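Local coordinates for protein coproheme decarboxylase (PDB 1VDH) that catalyses the hydrogen peroxide-dependent decarboxylation of Fe-coproporphyrin III to heme b, the last step of coproporphyrin-dependent heme synthesis, at residues 69-74 with 231-236; 49-54 with 87-92; 28-31 with 36-39; 180-185 with 207-212; 43-48 with 238-243. All coordinates share one frame; numbering follows the deposited sequence.

Contact 1. Residues 69-74 with 231-236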
# COMPACT_ATOMS: atom_id res chain seq x y z
N GLY A 69 14.37 -12.99 5.84
CA GLY A 69 13.27 -12.08 6.08
C GLY A 69 11.86 -12.53 5.73
O GLY A 69 11.66 -13.62 5.21
N HIS A 70 10.90 -11.64 5.97
CA HIS A 70 9.49 -11.94 5.71
C HIS A 70 9.04 -11.75 4.26
O HIS A 70 7.94 -12.18 3.90
CB HIS A 70 8.60 -11.08 6.61
CG HIS A 70 8.45 -9.66 6.14
ND1 HIS A 70 9.51 -8.78 6.09
CD2 HIS A 70 7.37 -8.98 5.69
CE1 HIS A 70 9.09 -7.62 5.62
NE2 HIS A 70 7.80 -7.71 5.38
N LYS A 71 9.88 -11.13 3.44
CA LYS A 71 9.51 -10.86 2.06
C LYS A 71 9.43 -12.10 1.17
O LYS A 71 8.68 -12.10 0.20
CB LYS A 71 10.43 -9.80 1.45
CG LYS A 71 10.43 -8.47 2.21
CD LYS A 71 11.05 -7.35 1.37
CE LYS A 71 12.46 -7.67 0.91
NZ LYS A 71 13.47 -7.61 2.00
N ALA A 72 10.19 -13.13 1.51
CA ALA A 72 10.21 -14.39 0.76
C ALA A 72 11.11 -15.37 1.50
O ALA A 72 11.98 -14.95 2.25
CB ALA A 72 10.74 -14.16 -0.65
N ASP A 73 10.92 -16.66 1.25
CA ASP A 73 11.74 -17.71 1.87
C ASP A 73 12.57 -18.43 0.82
O ASP A 73 13.70 -18.83 1.07
CB ASP A 73 10.85 -18.72 2.60
CG ASP A 73 10.14 -18.13 3.78
OD1 ASP A 73 9.01 -18.56 4.08
OD2 ASP A 73 10.71 -17.23 4.42
N LEU A 74 12.00 -18.61 -0.37
CA LEU A 74 12.70 -19.28 -1.46
C LEU A 74 12.56 -18.48 -2.75
O LEU A 74 11.49 -17.95 -3.06
CB LEU A 74 12.15 -20.70 -1.67
CG LEU A 74 12.44 -21.78 -0.62
CD1 LEU A 74 11.55 -23.00 -0.87
CD2 LEU A 74 13.91 -22.18 -0.66
N PRO A 231 12.27 -2.98 -3.68
CA PRO A 231 12.66 -3.88 -2.58
C PRO A 231 13.97 -4.63 -2.86
O PRO A 231 14.32 -4.87 -4.02
CB PRO A 231 11.48 -4.84 -2.49
CG PRO A 231 10.99 -4.92 -3.91
CD PRO A 231 11.05 -3.47 -4.35
N PHE A 232 14.71 -4.94 -1.80
CA PHE A 232 15.98 -5.67 -1.92
C PHE A 232 15.84 -7.04 -1.26
O PHE A 232 15.41 -7.14 -0.10
CB PHE A 232 17.13 -4.90 -1.26
CG PHE A 232 17.62 -3.72 -2.06
CD1 PHE A 232 16.86 -2.55 -2.14
CD2 PHE A 232 18.83 -3.78 -2.74
CE1 PHE A 232 17.31 -1.46 -2.89
CE2 PHE A 232 19.29 -2.69 -3.49
CZ PHE A 232 18.53 -1.53 -3.57
N PHE A 233 16.18 -8.08 -2.01
CA PHE A 233 16.10 -9.46 -1.51
C PHE A 233 17.49 -10.07 -1.49
O PHE A 233 18.23 -9.97 -2.47
CB PHE A 233 15.24 -10.33 -2.44
CG PHE A 233 13.80 -9.92 -2.51
CD1 PHE A 233 12.84 -10.61 -1.79
CD2 PHE A 233 13.40 -8.88 -3.34
CE1 PHE A 233 11.49 -10.28 -1.90
CE2 PHE A 233 12.06 -8.54 -3.45
CZ PHE A 233 11.10 -9.24 -2.74
N VAL A 234 17.85 -10.71 -0.39
CA VAL A 234 19.15 -11.37 -0.30
C VAL A 234 18.92 -12.85 -0.04
O VAL A 234 18.15 -13.23 0.84
CB VAL A 234 20.04 -10.78 0.82
CG1 VAL A 234 21.38 -11.51 0.84
CG2 VAL A 234 20.27 -9.30 0.59
N GLY A 235 19.57 -13.69 -0.84
CA GLY A 235 19.41 -15.12 -0.68
C GLY A 235 20.72 -15.88 -0.78
O GLY A 235 21.68 -15.43 -1.40
N LYS A 236 20.76 -17.03 -0.12
CA LYS A 236 21.93 -17.90 -0.13
C LYS A 236 21.66 -19.03 -1.12
O LYS A 236 20.63 -19.70 -1.02
CB LYS A 236 22.17 -18.48 1.26
CG LYS A 236 23.34 -19.46 1.34
CD LYS A 236 23.51 -19.99 2.75
CE LYS A 236 24.58 -21.07 2.80
NZ LYS A 236 25.91 -20.56 2.39
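Lys71 reaches over the Phe233 ring and ends on the backbone carbonyl of Phe232. The closest carbon-to-carbon approach is at the start of this path, where Lys71 CB lies 3.5 Å from Phe233 CE1. A bend at chi3 (-56°) then brings the methylene CE over one ring face, and a second at chi4 (-73°) turns NZ to the Phe232 carbonyl. Lys71 CE sits 4.0 Å from the centroid of the Phe233 ring, a CH-pi contact. The ammonium is farther off, and any cation-pi attraction is weak. Its firm bond is to the carbonyl: Lys71 NZ donates to Phe232 O at 2.9 Å, tilted 22° from the carbonyl plane. NZ also forms a salt bridge with Asp194 of a neighbouring subunit, so two acceptors fix the end of the chain. Lys71 O lies in plane at the edge of the Phe233 ring and accepts a hydrogen bond from Ser105 OG.

The looser part is Ala72, whose CB comes only to 4.1 Å from Phe233 CE1. Lys71 itself is partly exposed.

Residues 69-74 run through the loop after strand 61-67 and into the start of strand 74-80. Residues 231-236 lie on strand 227-237, which runs antiparallel to strands 61-67 and 141-152. Phe233 stacks on Phe21 of strand 10-24, and Phe232 stacks on Tyr145, the predicted active-site residue.

Contact 2. Residues 49-54 with 87-92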
# COMPACT_ATOMS: atom_id res chain seq x y z
N ARG A 49 15.70 -31.16 -11.98
CA ARG A 49 16.57 -31.94 -12.85
C ARG A 49 16.37 -31.48 -14.30
O ARG A 49 17.33 -31.37 -15.06
CB ARG A 49 16.27 -33.43 -12.71
CG ARG A 49 17.17 -34.34 -13.53
CD ARG A 49 17.06 -35.79 -13.06
NE ARG A 49 15.71 -36.34 -13.23
CZ ARG A 49 15.01 -36.95 -12.28
NH1 ARG A 49 13.80 -37.41 -12.54
NH2 ARG A 49 15.52 -37.07 -11.05
N GLU A 50 15.12 -31.18 -14.66
CA GLU A 50 14.80 -30.71 -16.00
C GLU A 50 15.51 -29.38 -16.27
O GLU A 50 16.06 -29.17 -17.35
CB GLU A 50 13.29 -30.53 -16.17
CG GLU A 50 12.50 -31.84 -16.13
CD GLU A 50 10.99 -31.65 -16.22
OE1 GLU A 50 10.26 -32.54 -15.75
OE2 GLU A 50 10.53 -30.62 -16.76
N TRP A 51 15.49 -28.49 -15.28
CA TRP A 51 16.14 -27.19 -15.40
C TRP A 51 17.66 -27.40 -15.54
O TRP A 51 18.32 -26.74 -16.33
CB TRP A 51 15.84 -26.32 -14.17
CG TRP A 51 14.37 -26.03 -13.96
CD1 TRP A 51 13.35 -26.25 -14.84
CD2 TRP A 51 13.78 -25.42 -12.81
NE1 TRP A 51 12.16 -25.82 -14.31
CE2 TRP A 51 12.39 -25.30 -13.06
CE3 TRP A 51 14.28 -24.95 -11.58
CZ2 TRP A 51 11.50 -24.74 -12.14
CZ3 TRP A 51 13.39 -24.40 -10.66
CH2 TRP A 51 12.02 -24.30 -10.94
N ARG A 52 18.18 -28.36 -14.77
CA ARG A 52 19.60 -28.69 -14.79
C ARG A 52 20.02 -29.17 -16.18
O ARG A 52 21.00 -28.67 -16.74
CB ARG A 52 19.87 -29.78 -13.75
CG ARG A 52 21.34 -30.03 -13.47
CD ARG A 52 21.55 -31.29 -12.62
NE ARG A 52 20.66 -31.36 -11.46
CZ ARG A 52 20.72 -30.55 -10.40
NH1 ARG A 52 21.63 -29.59 -10.34
NH2 ARG A 52 19.86 -30.71 -9.40
N GLU A 53 19.27 -30.11 -16.75
CA GLU A 53 19.56 -30.65 -18.07
C GLU A 53 19.50 -29.57 -19.15
O GLU A 53 20.32 -29.53 -20.06
CB GLU A 53 18.59 -31.79 -18.40
CG GLU A 53 18.74 -32.99 -17.47
CD GLU A 53 17.69 -34.08 -17.69
OE1 GLU A 53 17.88 -35.20 -17.17
OE2 GLU A 53 16.67 -33.82 -18.37
N LEU A 54 18.54 -28.67 -19.00
CA LEU A 54 18.35 -27.56 -19.92
C LEU A 54 19.57 -26.61 -19.84
O LEU A 54 20.06 -26.09 -20.85
CB LEU A 54 17.04 -26.86 -19.54
CG LEU A 54 16.46 -25.63 -20.20
CD1 LEU A 54 14.94 -25.66 -20.02
CD2 LEU A 54 17.04 -24.39 -19.56
N LEU A 87 7.07 -19.44 -18.60
CA LEU A 87 5.69 -19.69 -18.21
C LEU A 87 5.54 -21.17 -17.87
O LEU A 87 4.80 -21.54 -16.95
CB LEU A 87 4.75 -19.35 -19.37
CG LEU A 87 4.50 -17.87 -19.65
CD1 LEU A 87 3.77 -17.71 -20.98
CD2 LEU A 87 3.69 -17.25 -18.51
N GLU A 88 6.26 -22.01 -18.61
CA GLU A 88 6.24 -23.46 -18.40
C GLU A 88 6.87 -23.83 -17.06
O GLU A 88 6.28 -24.58 -16.29
CB GLU A 88 6.97 -24.16 -19.54
CG GLU A 88 7.00 -25.68 -19.43
CD GLU A 88 7.94 -26.32 -20.44
OE1 GLU A 88 8.68 -27.26 -20.05
OE2 GLU A 88 7.95 -25.89 -21.61
N ALA A 89 8.06 -23.30 -16.79
CA ALA A 89 8.77 -23.58 -15.54
C ALA A 89 7.96 -23.10 -14.34
O ALA A 89 7.87 -23.78 -13.31
CB ALA A 89 10.15 -22.91 -15.55
N GLU A 90 7.34 -21.94 -14.51
CA GLU A 90 6.51 -21.31 -13.50
C GLU A 90 5.25 -22.12 -13.21
O GLU A 90 4.88 -22.32 -12.05
CB GLU A 90 6.15 -19.90 -13.99
CG GLU A 90 5.21 -19.14 -13.11
CD GLU A 90 4.93 -17.76 -13.67
OE1 GLU A 90 5.32 -16.78 -13.01
OE2 GLU A 90 4.35 -17.66 -14.77
N ALA A 91 4.59 -22.59 -14.26
CA ALA A 91 3.37 -23.38 -14.12
C ALA A 91 3.70 -24.74 -13.50
O ALA A 91 2.98 -25.22 -12.63
CB ALA A 91 2.69 -23.55 -15.47
N ARG A 92 4.79 -25.35 -13.96
CA ARG A 92 5.23 -26.65 -13.44
C ARG A 92 5.50 -26.60 -11.94
O ARG A 92 5.12 -27.52 -11.21
CB ARG A 92 6.47 -27.13 -14.18
CG ARG A 92 6.21 -27.67 -15.58
CD ARG A 92 5.40 -28.96 -15.54
NE ARG A 92 6.08 -30.03 -14.81
CZ ARG A 92 7.10 -30.75 -15.29
NH1 ARG A 92 7.56 -30.52 -16.51
NH2 ARG A 92 7.65 -31.70 -14.55
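Trp51 on helix 34-56 and Ala89 on helix 83-95 are the residues whose CA atoms come nearest across the two helical segments, 8.2 Å apart. Small Ala89 meets the large indole here: Ala89 CB is 3.7 Å from Trp51 NE1. The same methyl lies 4.1 Å from Trp51 CZ2. It comes in obliquely to the ring. Trp51 CG stands anti to its carbonyl carbon (chi1 -61°), and this turns the indole toward helix 83-95, beside Ala89.

Glu50 and Arg92 make the polar part of the contact. The glutamate is extended beyond CG, while the arginine is bent at chi2 and chi3, and the two chains meet at about a right angle. Arg92 NH2 donates to Glu50 OE1 at 3.0 Å, on the syn side of the carboxylate and near the guanidinium plane. Arg92 NH1 reaches Glu50 OE2, also at 3.0 Å, but this second bond is bent and weak. The two flat groups are 50° apart, so they do not meet as a coplanar pair. With only an alanine at Glu50, the Arg92 guanidinium is likely to lose its carboxylate mate and be freer to swing.

Arg80 of strand 74-80 touches Ala89 and makes a cation-pi contact with Trp51. The chemistry is thus divided. Apolar packing joins the helices on the buried side, and a partly exposed salt bridge joins them on the more exposed side. Glu88, not in contact, may repel the Glu50 carboxylate slightly, which the arginine would help to balance.

Contact 3. Residues 28-31 with 36-39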
# COMPACT_ATOMS: atom_id res chain seq x y z
N ARG A 28 2.57 -26.09 8.10
CA ARG A 28 1.98 -27.15 7.29
C ARG A 28 3.00 -28.14 6.76
O ARG A 28 2.76 -29.35 6.77
CB ARG A 28 1.18 -26.57 6.12
CG ARG A 28 -0.26 -26.21 6.46
CD ARG A 28 -1.23 -26.99 5.58
NE ARG A 28 -1.02 -26.73 4.16
CZ ARG A 28 -1.21 -27.63 3.19
NH1 ARG A 28 -0.99 -27.29 1.93
NH2 ARG A 28 -1.60 -28.86 3.48
N TRP A 29 4.14 -27.64 6.29
CA TRP A 29 5.18 -28.50 5.75
C TRP A 29 5.79 -29.44 6.79
O TRP A 29 5.85 -30.65 6.58
CB TRP A 29 6.28 -27.68 5.09
CG TRP A 29 7.45 -28.52 4.64
CD1 TRP A 29 8.68 -28.58 5.23
CD2 TRP A 29 7.48 -29.41 3.53
NE1 TRP A 29 9.48 -29.47 4.54
CE2 TRP A 29 8.76 -30.00 3.50
CE3 TRP A 29 6.54 -29.79 2.55
CZ2 TRP A 29 9.14 -30.93 2.52
CZ3 TRP A 29 6.92 -30.71 1.58
CH2 TRP A 29 8.21 -31.27 1.58
N PHE A 30 6.25 -28.87 7.90
CA PHE A 30 6.88 -29.65 8.95
C PHE A 30 5.93 -30.52 9.78
O PHE A 30 6.38 -31.37 10.54
CB PHE A 30 7.74 -28.75 9.84
CG PHE A 30 8.97 -28.21 9.15
CD1 PHE A 30 8.95 -26.96 8.54
CD2 PHE A 30 10.13 -28.97 9.07
CE1 PHE A 30 10.07 -26.48 7.85
CE2 PHE A 30 11.25 -28.50 8.39
CZ PHE A 30 11.22 -27.25 7.78
N SER A 31 4.62 -30.33 9.59
CA SER A 31 3.62 -31.12 10.30
C SER A 31 2.99 -32.16 9.38
O SER A 31 2.22 -33.01 9.82
CB SER A 31 2.51 -30.22 10.86
OG SER A 31 3.03 -29.29 11.78
N ALA A 36 4.31 -37.84 2.60
CA ALA A 36 3.86 -36.72 1.78
C ALA A 36 5.04 -35.80 1.46
O ALA A 36 5.22 -35.37 0.32
CB ALA A 36 2.76 -35.94 2.50
N ARG A 37 5.85 -35.52 2.48
CA ARG A 37 7.02 -34.66 2.31
C ARG A 37 8.02 -35.29 1.35
O ARG A 37 8.50 -34.63 0.43
CB ARG A 37 7.67 -34.39 3.67
CG ARG A 37 6.76 -33.62 4.64
CD ARG A 37 7.35 -33.55 6.04
NE ARG A 37 8.65 -32.89 6.05
CZ ARG A 37 9.48 -32.87 7.09
NH1 ARG A 37 10.64 -32.24 7.00
NH2 ARG A 37 9.14 -33.45 8.24
N GLU A 38 8.29 -36.59 1.53
CA GLU A 38 9.23 -37.30 0.67
C GLU A 38 8.74 -37.32 -0.78
O GLU A 38 9.52 -37.12 -1.70
CB GLU A 38 9.43 -38.74 1.16
CG GLU A 38 10.08 -38.86 2.54
CD GLU A 38 11.49 -38.27 2.61
OE1 GLU A 38 12.20 -38.26 1.58
OE2 GLU A 38 11.89 -37.83 3.70
N ASP A 39 7.44 -37.56 -0.96
CA ASP A 39 6.85 -37.59 -2.30
C ASP A 39 6.97 -36.23 -2.98
O ASP A 39 7.30 -36.14 -4.17
CB ASP A 39 5.37 -38.00 -2.22
CG ASP A 39 5.18 -39.47 -1.84
OD1 ASP A 39 6.14 -40.26 -1.94
OD2 ASP A 39 4.05 -39.84 -1.45
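Arg37 lies along the face of the Trp29 indole and passes on toward Phe30. Its CB starts the contact, 3.8 Å from Trp29 CH2. CG comes next and sits almost squarely over the six-membered ring, 4.0 Å from its centroid and 6° off the normal, a CH-pi contact. CD then meets the backbone, at 3.3 Å from Trp29 O. At chi3 (60°) the chain bends, and NE stays above the same indole face, displaced toward the rim. Arg37 NE is buried here and has no polar partner in the model. At the tip, NH1 lies 3.9 Å from Phe30 CD2 and gives its hydrogen bond to Leu247 O. Phe30 CA lies over one face of the guanidinium.

The flat groups do not stack on the guanidinium. Its plane is steeply inclined to both the Trp29 and the Phe30 ring. Trp29 CG stands anti to the backbone N (chi1 174°), which presents the indole to the arginine. Trp29 NE1 also donates to Leu247 O, so a single carbonyl near the C-terminus ties the indole and the arginine together.

The contact joins helix 26-31 to the first turns of helix 34-56 across the short connection between them. The C-terminal Leu249 packs on Trp29 and Arg37. Phe98 and Tyr101 meet the indole edge-to-face from the same chain, and Arg95 of a neighbouring subunit packs on Phe30.

Contact 4. Residues 180-185 with 207-212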
# COMPACT_ATOMS: atom_id res chain seq x y z
N GLN A 180 34.50 -5.67 -9.30
CA GLN A 180 34.48 -6.76 -10.29
C GLN A 180 34.97 -8.09 -9.77
O GLN A 180 34.39 -9.14 -10.07
CB GLN A 180 35.32 -6.41 -11.52
CG GLN A 180 34.65 -5.54 -12.54
CD GLN A 180 35.34 -5.62 -13.89
OE1 GLN A 180 34.72 -5.97 -14.89
NE2 GLN A 180 36.63 -5.32 -13.92
N GLY A 181 36.05 -8.05 -9.00
CA GLY A 181 36.63 -9.27 -8.46
C GLY A 181 35.77 -10.03 -7.47
O GLY A 181 35.94 -11.23 -7.30
N GLU A 182 34.83 -9.33 -6.82
CA GLU A 182 33.97 -9.96 -5.83
C GLU A 182 32.47 -9.96 -6.15
O GLU A 182 31.71 -10.71 -5.56
CB GLU A 182 34.17 -9.28 -4.46
CG GLU A 182 35.57 -9.42 -3.87
CD GLU A 182 35.92 -10.85 -3.46
OE1 GLU A 182 37.13 -11.15 -3.35
OE2 GLU A 182 35.00 -11.66 -3.24
N VAL A 183 32.06 -9.11 -7.09
CA VAL A 183 30.64 -9.02 -7.43
C VAL A 183 30.36 -9.14 -8.93
O VAL A 183 30.96 -8.43 -9.73
CB VAL A 183 30.03 -7.67 -6.93
CG1 VAL A 183 28.52 -7.65 -7.16
CG2 VAL A 183 30.34 -7.46 -5.45
N MET A 184 29.46 -10.06 -9.27
CA MET A 184 29.03 -10.28 -10.65
C MET A 184 27.70 -9.54 -10.76
O MET A 184 26.92 -9.53 -9.81
CB MET A 184 28.78 -11.77 -10.92
CG MET A 184 30.01 -12.64 -10.82
SD MET A 184 29.56 -14.38 -10.88
CE MET A 184 28.61 -14.41 -12.44
N GLN A 185 27.42 -8.96 -11.93
CA GLN A 185 26.18 -8.21 -12.11
C GLN A 185 25.42 -8.57 -13.38
O GLN A 185 26.01 -8.68 -14.46
CB GLN A 185 26.48 -6.71 -12.12
CG GLN A 185 25.25 -5.82 -12.32
CD GLN A 185 25.60 -4.35 -12.44
OE1 GLN A 185 26.11 -3.90 -13.46
NE2 GLN A 185 25.33 -3.59 -11.38
N PRO A 207 27.67 -11.42 1.31
CA PRO A 207 26.57 -10.46 1.19
C PRO A 207 26.99 -9.03 1.54
O PRO A 207 26.38 -8.07 1.08
CB PRO A 207 25.51 -11.02 2.15
CG PRO A 207 26.31 -11.77 3.15
CD PRO A 207 27.36 -12.45 2.31
N VAL A 208 28.06 -8.89 2.32
CA VAL A 208 28.55 -7.56 2.70
C VAL A 208 29.02 -6.81 1.45
O VAL A 208 28.94 -5.59 1.39
CB VAL A 208 29.67 -7.65 3.76
CG1 VAL A 208 30.30 -6.28 4.00
CG2 VAL A 208 29.10 -8.18 5.06
N GLN A 209 29.48 -7.55 0.44
CA GLN A 209 29.92 -6.91 -0.80
C GLN A 209 28.75 -6.19 -1.46
O GLN A 209 28.94 -5.13 -2.08
CB GLN A 209 30.56 -7.93 -1.75
CG GLN A 209 31.96 -8.38 -1.31
CD GLN A 209 33.00 -7.27 -1.46
OE1 GLN A 209 33.14 -6.68 -2.53
NE2 GLN A 209 33.73 -6.98 -0.39
N PHE A 210 27.54 -6.74 -1.32
CA PHE A 210 26.34 -6.10 -1.86
C PHE A 210 26.16 -4.75 -1.17
O PHE A 210 25.85 -3.73 -1.81
CB PHE A 210 25.09 -6.93 -1.57
CG PHE A 210 25.12 -8.32 -2.15
CD1 PHE A 210 24.52 -9.37 -1.46
CD2 PHE A 210 25.70 -8.57 -3.39
CE1 PHE A 210 24.49 -10.66 -2.00
CE2 PHE A 210 25.67 -9.86 -3.94
CZ PHE A 210 25.07 -10.90 -3.24
N LYS A 211 26.33 -4.75 0.15
CA LYS A 211 26.18 -3.54 0.96
C LYS A 211 27.19 -2.45 0.57
O LYS A 211 26.83 -1.28 0.41
CB LYS A 211 26.32 -3.87 2.44
CG LYS A 211 26.12 -2.69 3.38
CD LYS A 211 26.40 -3.07 4.82
CE LYS A 211 26.19 -1.90 5.76
NZ LYS A 211 27.14 -0.79 5.48
N LYS A 212 28.45 -2.85 0.40
CA LYS A 212 29.49 -1.89 0.04
C LYS A 212 29.28 -1.29 -1.34
O LYS A 212 29.34 -0.07 -1.50
CB LYS A 212 30.88 -2.55 0.12
CG LYS A 212 31.11 -3.39 1.37
CD LYS A 212 32.36 -3.01 2.15
CE LYS A 212 32.16 -1.68 2.88
NZ LYS A 212 33.17 -1.46 3.96
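Gln209 packs against both Glu182 and Val183. Its CB lies 3.7 Å from Val183 CG2, an aliphatic contact. Its amide is used differently: Gln209 OE1 rests 3.4 Å from Glu182 CB, and this is van der Waals contact between an oxygen and a methylene. Gln209 CD is 3.8 Å from that same Glu182 CB. The glutamine is bent at chi2 (-70°), which folds the amide back beside the loop. Val183 CG2 is the branch anti to the carbonyl carbon, and it is the branch that meets the glutamine. Cutting Gln209 back to an alanine would probably strip the cover from Glu182 CB and CG on this side, while the touch on Val183 would largely stay.

The segment 180-185 leads from helix 162-177 into strand 184-189. This strand pairs antiparallel with strand 198-204, and helix 207-217 follows directly, packing over the sheet. The arrangement belongs to the chlorite dismutase fold, a member of the dimeric alpha-beta barrel group. Gln185, farther along the strand, is a predicted coproheme-binding residue, though it does not touch the helix segment.

A second shell sets these residues in place. Ser204 OG hydrogen-bonds Glu182 O, and the serine side chain also touches Gln209. Tyr179 packs on Gln209, and Met184 pairs by its backbone with Phe203. Farther out, Lys211 and Lys212 tie the helix to a neighbouring subunit by salt bridges to its Glu13, with Glu113 of that subunit as a further partner of Lys211.

Contact 5. Residues 43-48 with 238-243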
# COMPACT_ATOMS: atom_id res chain seq x y z
N GLU A 43 9.34 -35.37 -6.39
CA GLU A 43 8.77 -34.68 -7.54
C GLU A 43 9.51 -33.37 -7.82
O GLU A 43 9.72 -33.00 -8.97
CB GLU A 43 7.29 -34.41 -7.32
CG GLU A 43 6.61 -33.73 -8.50
CD GLU A 43 5.18 -33.32 -8.20
OE1 GLU A 43 4.32 -33.49 -9.09
OE2 GLU A 43 4.92 -32.82 -7.09
N LEU A 44 9.87 -32.65 -6.76
CA LEU A 44 10.59 -31.38 -6.91
C LEU A 44 11.95 -31.61 -7.56
O LEU A 44 12.34 -30.86 -8.46
CB LEU A 44 10.75 -30.67 -5.56
CG LEU A 44 11.44 -29.30 -5.60
CD1 LEU A 44 10.66 -28.34 -6.49
CD2 LEU A 44 11.56 -28.75 -4.19
N LYS A 45 12.65 -32.65 -7.13
CA LYS A 45 13.96 -32.99 -7.69
C LYS A 45 13.83 -33.26 -9.19
O LYS A 45 14.69 -32.86 -9.97
CB LYS A 45 14.57 -34.20 -6.99
CG LYS A 45 15.14 -33.92 -5.61
CD LYS A 45 16.02 -35.06 -5.12
CE LYS A 45 15.25 -36.35 -4.97
NZ LYS A 45 16.11 -37.46 -4.45
N GLY A 46 12.75 -33.94 -9.57
CA GLY A 46 12.52 -34.24 -10.98
C GLY A 46 12.39 -32.96 -11.79
O GLY A 46 12.94 -32.85 -12.89
N LEU A 47 11.68 -31.98 -11.25
CA LEU A 47 11.50 -30.70 -11.92
C LEU A 47 12.83 -29.94 -12.05
O LEU A 47 13.18 -29.47 -13.13
CB LEU A 47 10.48 -29.83 -11.17
CG LEU A 47 10.24 -28.42 -11.72
CD1 LEU A 47 9.83 -28.47 -13.19
CD2 LEU A 47 9.19 -27.72 -10.88
N VAL A 48 13.56 -29.85 -10.94
CA VAL A 48 14.85 -29.16 -10.90
C VAL A 48 15.86 -29.85 -11.81
O VAL A 48 16.75 -29.21 -12.37
CB VAL A 48 15.40 -29.09 -9.45
CG1 VAL A 48 16.79 -28.46 -9.43
CG2 VAL A 48 14.44 -28.29 -8.57
N LEU A 238 21.37 -22.47 -2.79
CA LEU A 238 21.19 -23.79 -2.20
C LEU A 238 21.39 -24.89 -3.23
O LEU A 238 20.71 -24.91 -4.26
CB LEU A 238 19.76 -23.94 -1.66
CG LEU A 238 19.20 -22.99 -0.60
CD1 LEU A 238 17.70 -23.23 -0.43
CD2 LEU A 238 19.93 -23.20 0.72
N ASP A 239 22.33 -25.80 -2.98
CA ASP A 239 22.50 -26.93 -3.90
C ASP A 239 21.44 -27.95 -3.47
O ASP A 239 20.67 -27.69 -2.54
CB ASP A 239 23.93 -27.51 -3.89
CG ASP A 239 24.42 -27.94 -2.51
OD1 ASP A 239 23.62 -28.13 -1.57
OD2 ASP A 239 25.64 -28.12 -2.37
N GLU A 240 21.42 -29.12 -4.10
CA GLU A 240 20.42 -30.13 -3.75
C GLU A 240 20.40 -30.51 -2.27
O GLU A 240 19.33 -30.53 -1.64
CB GLU A 240 20.57 -31.38 -4.62
CG GLU A 240 19.37 -32.30 -4.54
CD GLU A 240 19.53 -33.55 -5.37
OE1 GLU A 240 19.77 -33.44 -6.59
OE2 GLU A 240 19.41 -34.66 -4.81
N GLU A 241 21.57 -30.79 -1.70
CA GLU A 241 21.65 -31.16 -0.28
C GLU A 241 21.23 -30.03 0.65
O GLU A 241 20.58 -30.28 1.66
CB GLU A 241 23.07 -31.63 0.07
CG GLU A 241 23.43 -33.01 -0.47
CD GLU A 241 22.50 -34.10 0.03
OE1 GLU A 241 21.81 -34.72 -0.80
OE2 GLU A 241 22.45 -34.33 1.26
N ALA A 242 21.61 -28.80 0.31
CA ALA A 242 21.25 -27.64 1.11
C ALA A 242 19.73 -27.45 1.14
O ALA A 242 19.15 -27.20 2.20
CB ALA A 242 21.93 -26.38 0.58
N LEU A 243 19.08 -27.58 -0.02
CA LEU A 243 17.63 -27.44 -0.10
C LEU A 243 16.96 -28.55 0.70
O LEU A 243 15.98 -28.32 1.42
CB LEU A 243 17.15 -27.48 -1.56
CG LEU A 243 15.63 -27.35 -1.79
CD1 LEU A 243 15.09 -26.10 -1.10
CD2 LEU A 243 15.34 -27.32 -3.28
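Just before Glu240, which meets Lys45 across the contact, Asp239 OD1 accepts from Ala242 N at 2.8 Å. This is the N-cap bond of helix 240-246. It runs nearly along the C-O axis of the aspartate, with an N-H...O angle of 157°. The capped first turn carries Glu240 and Leu243, both directed at helix 34-56.

Glu240 is fully stretched out to CD, with CG anti to the backbone N (chi1 -166°). Its OE2 comes to 3.4 Å from Lys45 CD, so the carboxylate lies against the CD methylene of Lys45 rather than its ammonium. Lys45 bends at chi3, and its NZ stays 4.3 Å from Glu240 OE2. That is too far for a salt bridge, though the opposite charges may still attract. Lys45 NZ has a long, weak ion pair with Glu42, and Glu240 OE1 a long, weak one with Arg52. The two chains cross at about a right angle.

On the buried side the contact is apolar and light. Leu44 and Leu243 reach toward each other tip to tip, with Leu44 CD2 at 4.1 Å from Leu243 CD2.

The contact joins the middle of the long helix 34-56 to the short helix 240-246, which follows strand 227-237. Leu44 also packs on Leu93 of helix 83-95 and on Phe98. Leu243 lies on Leu74 of strand 74-80, and Leu238 pairs by its backbone with Ile64 of strand 61-67.

How the contacts relate
Contacts 2, 3 and 5 all use helix 34-56 to gather helix 83-95, helix 26-31 and helix 240-246. Contact 1 joins a loop to a strand, and contact 4 a helix to the lead-in of a strand; they touch through Val234 and Phe210. Contacts 1 and 3 are buried, and in each a basic chain lies over an aromatic face and ends on a backbone carbonyl, within the contact in 1 and outside it, at Leu247, in 3. Contacts 2, 4 and 5 are partly exposed. Of these, contact 2 has a true salt bridge, contact 5 only a loose charge pair, and contact 4 neither. Leu74 of contact 1 packs on contact 5, and Leu47 of contact 5 on Arg92.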